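Local coordinates for protein Azi13 (Streptomyces sahachiroi, PDB 5HMC) that belongs to the PaaI family of hotdog-fold thioesterases, probably hydrolyses an aromatic acyl thioester, and binds 5-methyl naphthoic acid between two subunits, at the 5-methylnaphthalene-1-carboxylic acid site. Sequence-based numbering; all coordinates share one arbitrary frame. Chains: chain A/B, Azi13.

The 5-methylnaphthalene-1-carboxylic acid site. Residues chain A 11, 15, 57-58, 61, 65, 74, 76; chain B 42-44, 47-49. With 5NE (5-methylnaphthalene-1-carboxylic acid), chain C.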
loop_
_atom_site.group_PDB
_atom_site.type_symbol
_atom_site.label_atom_id
_atom_site.label_comp_id
_atom_site.label_asym_id
_atom_site.label_seq_id
_atom_site.Cartn_x
_atom_site.Cartn_y
_atom_site.Cartn_z
ATOM N N LEU A 11 -3.177 20.321 -17.435
ATOM C CA LEU A 11 -2.901 19.126 -16.652
ATOM C C LEU A 11 -1.907 18.192 -17.315
ATOM O O LEU A 11 -1.548 17.168 -16.721
ATOM C CB LEU A 11 -4.201 18.367 -16.372
ATOM C CG LEU A 11 -5.026 19.053 -15.295
ATOM C CD1 LEU A 11 -6.324 18.320 -15.117
ATOM C CD2 LEU A 11 -4.239 19.119 -13.984
ATOM N N VAL A 15 -2.857 13.271 -19.067
ATOM C CA VAL A 15 -4.222 13.401 -18.576
ATOM C C VAL A 15 -5.202 13.504 -19.739
ATOM O O VAL A 15 -6.262 12.862 -19.733
ATOM C CB VAL A 15 -4.343 14.593 -17.617
ATOM C CG1 VAL A 15 -5.803 14.820 -17.255
ATOM C CG2 VAL A 15 -3.539 14.321 -16.368
ATOM N N GLU A 57 -4.062 8.908 -9.806
ATOM C CA GLU A 57 -2.966 9.860 -9.677
ATOM C C GLU A 57 -3.371 11.228 -10.214
ATOM O O GLU A 57 -3.056 12.268 -9.611
ATOM C CB GLU A 57 -1.735 9.332 -10.419
ATOM C CG GLU A 57 -0.491 10.185 -10.228
ATOM C CD GLU A 57 0.311 9.750 -9.024
ATOM O OE1 GLU A 57 0.047 8.626 -8.526
ATOM O OE2 GLU A 57 1.198 10.518 -8.584
ATOM N N SER A 58 -4.090 11.245 -11.340
ATOM C CA SER A 58 -4.423 12.504 -11.999
ATOM C C SER A 58 -5.357 13.347 -11.139
ATOM O O SER A 58 -5.141 14.556 -10.956
ATOM C CB SER A 58 -5.066 12.222 -13.360
ATOM O OG SER A 58 -4.225 11.468 -14.209
ATOM N N SER A 61 -3.607 14.511 -7.746
ATOM C CA SER A 61 -2.542 15.503 -7.898
ATOM C C SER A 61 -3.104 16.844 -8.330
ATOM O O SER A 61 -2.603 17.891 -7.909
ATOM C CB SER A 61 -1.502 15.040 -8.914
ATOM O OG SER A 61 -0.808 13.892 -8.457
ATOM N N ASP A 65 -2.324 19.968 -6.092
ATOM C CA ASP A 65 -1.671 21.129 -6.682
ATOM C C ASP A 65 -2.511 22.382 -6.470
ATOM O O ASP A 65 -1.987 23.438 -6.113
ATOM C CB ASP A 65 -1.442 20.865 -8.165
ATOM C CG ASP A 65 -0.371 21.735 -8.749
ATOM O OD1 ASP A 65 0.668 21.940 -8.082
ATOM O OD2 ASP A 65 -0.573 22.200 -9.884
ATOM N N VAL A 74 3.631 20.371 -6.132
ATOM C CA VAL A 74 3.586 19.012 -5.595
ATOM C C VAL A 74 4.266 18.037 -6.552
ATOM O O VAL A 74 4.270 18.217 -7.776
ATOM C CB VAL A 74 2.138 18.559 -5.304
ATOM C CG1 VAL A 74 1.391 19.631 -4.554
ATOM C CG2 VAL A 74 1.406 18.205 -6.590
ATOM N N GLY A 76 4.468 13.662 -7.069
ATOM C CA GLY A 76 3.971 12.366 -6.629
ATOM C C GLY A 76 5.039 11.568 -5.894
ATOM O O GLY A 76 6.198 11.506 -6.313
ATOM N N GLN B 42 3.444 14.810 -16.983
ATOM C CA GLN B 42 2.540 15.669 -16.234
ATOM C C GLN B 42 2.989 17.122 -16.421
ATOM O O GLN B 42 3.997 17.368 -17.077
ATOM C CB GLN B 42 2.503 15.192 -14.777
ATOM C CG GLN B 42 3.848 15.004 -14.091
ATOM C CD GLN B 42 4.209 16.218 -13.236
ATOM O OE1 GLN B 42 3.850 17.335 -13.576
ATOM N NE2 GLN B 42 4.861 15.993 -12.110
ATOM N N PRO B 43 2.249 18.124 -15.917
ATOM C CA PRO B 43 2.485 19.513 -16.389
ATOM C C PRO B 43 3.858 20.108 -16.074
ATOM O O PRO B 43 4.223 21.117 -16.683
ATOM C CB PRO B 43 1.384 20.321 -15.690
ATOM C CG PRO B 43 0.369 19.362 -15.311
ATOM C CD PRO B 43 1.048 18.051 -15.066
ATOM N N HIS B 44 4.621 19.548 -15.142
ATOM C CA HIS B 44 5.938 20.070 -14.808
ATOM C C HIS B 44 7.058 19.333 -15.534
ATOM O O HIS B 44 8.203 19.342 -15.067
ATOM C CB HIS B 44 6.149 20.016 -13.297
ATOM C CG HIS B 44 5.024 20.619 -12.519
ATOM N ND1 HIS B 44 4.482 20.018 -11.406
ATOM C CD2 HIS B 44 4.332 21.769 -12.704
ATOM C CE1 HIS B 44 3.500 20.771 -10.938
ATOM N NE2 HIS B 44 3.392 21.841 -11.704
ATOM N N LEU B 47 7.741 12.592 -15.785
ATOM C CA LEU B 47 6.816 11.501 -16.059
ATOM C C LEU B 47 5.618 11.559 -15.118
ATOM O O LEU B 47 5.773 11.719 -13.903
ATOM C CB LEU B 47 7.531 10.166 -15.917
ATOM C CG LEU B 47 6.691 8.954 -16.331
ATOM C CD1 LEU B 47 6.351 9.032 -17.809
ATOM C CD2 LEU B 47 7.428 7.686 -16.019
ATOM N N HIS B 48 4.421 11.475 -15.701
ATOM C CA HIS B 48 3.183 11.283 -14.950
ATOM C C HIS B 48 3.301 10.016 -14.108
ATOM O O HIS B 48 3.705 8.967 -14.610
ATOM C CB HIS B 48 2.019 11.185 -15.944
ATOM C CG HIS B 48 0.653 11.249 -15.330
ATOM N ND1 HIS B 48 0.179 10.296 -14.458
ATOM C CD2 HIS B 48 -0.360 12.131 -15.506
ATOM C CE1 HIS B 48 -1.060 10.596 -14.108
ATOM N NE2 HIS B 48 -1.408 11.710 -14.724
ATOM N N GLY B 49 3.016 10.131 -12.808
ATOM C CA GLY B 49 3.228 8.999 -11.913
ATOM C C GLY B 49 2.380 7.795 -12.289
ATOM O O GLY B 49 2.803 6.649 -12.134
HETATM O O1N 5NE C . 1.669 12.934 -9.776
HETATM C C1L 5NE C . 1.700 13.057 -11.021
HETATM O O1M 5NE C . 2.400 12.332 -11.750
HETATM C C1J 5NE C . 0.808 14.102 -11.607
HETATM C C1E 5NE C . 0.931 15.518 -11.198
HETATM C C1F 5NE C . 1.876 15.978 -10.284
HETATM C C1A 5NE C . 1.928 17.336 -9.956
HETATM C C1I 5NE C . -0.186 13.748 -12.518
HETATM C C1H 5NE C . -1.059 14.697 -13.058
HETATM C C1G 5NE C . -0.983 16.043 -12.714
HETATM C C1D 5NE C . -0.023 16.463 -11.807
HETATM C C1C 5NE C . 0.058 17.874 -11.429
HETATM C C1O 5NE C . -0.928 18.814 -12.070
HETATM C C1B 5NE C . 1.041 18.267 -10.514
#
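Both carboxyl oxygens of 5NE are anchored, one from each subunit. O1M accepts a nearly straight hydrogen bond from the backbone N of B:Gly49 (2.5 Å, 168° at H); this N begins helix 49-68 of chain B, whose dipole may stabilise negative charge there. B:His48 and B:Gly49 belong to the HGG motif of hotdog thioesterases, whose glycine N-H would polarise the thioester carbonyl. O1N of 5NE receives the hydroxyl OG of A:Ser61 at 3.0 Å. That OG, anti to the carbonyl carbon, is also hydrogen-bonded to the backbone O of A:Glu57, from above the carbonyl plane; with one proton, it must share or alternate between acceptors, or accept from a protonated O1N. The carboxyl OE2 of A:Glu57, the probable catalytic acid, lies 2.7 Å from O1N of 5NE; a hydrogen bond is plausible if either acid carries a proton, which the structure alone does not show. A chi2 of 89° bends this chain and lays CG against the ligand carboxyl group.

The naphthalene is clamped on both faces. CB of A:Ser61 sits over the two fused rings, 3.4 Å from C1E of 5NE, while CB of B:Gln42 covers the carboxyl-bearing ring oppositely. OE1 of B:Gln42 accepts the backbone N of B:His44, which should restrain the amide beside C1F. The B:His48 imidazole and the carboxyl-bearing ring of 5NE have planes 74° apart, the imidazole face meeting C1I; its NE2 is hydrogen-bonded to OG of A:Ser58 (2.9 Å), which should help fix the ring's rotation. CG2 of A:Val74 comes in above the outer edge at C1A, on the A:Ser61 side; CE1 of B:His44 meets C1B from the opposite side. A:Asp65 reaches tip to tip toward B:His44, its OD2 4.4 Å from NE2, not in contact, and may bias the histidine's charge. C1O of 5NE packs against CG of B:Pro43 (3.5 Å), with CD2 of A:Leu11 about a right angle away.

The protein hides 332 of the ligand's 339 Å². The pocket joins two hotdog-fold subunits, helix 49-68 and strand 72-83 of chain A facing the loop and helix start of chain B.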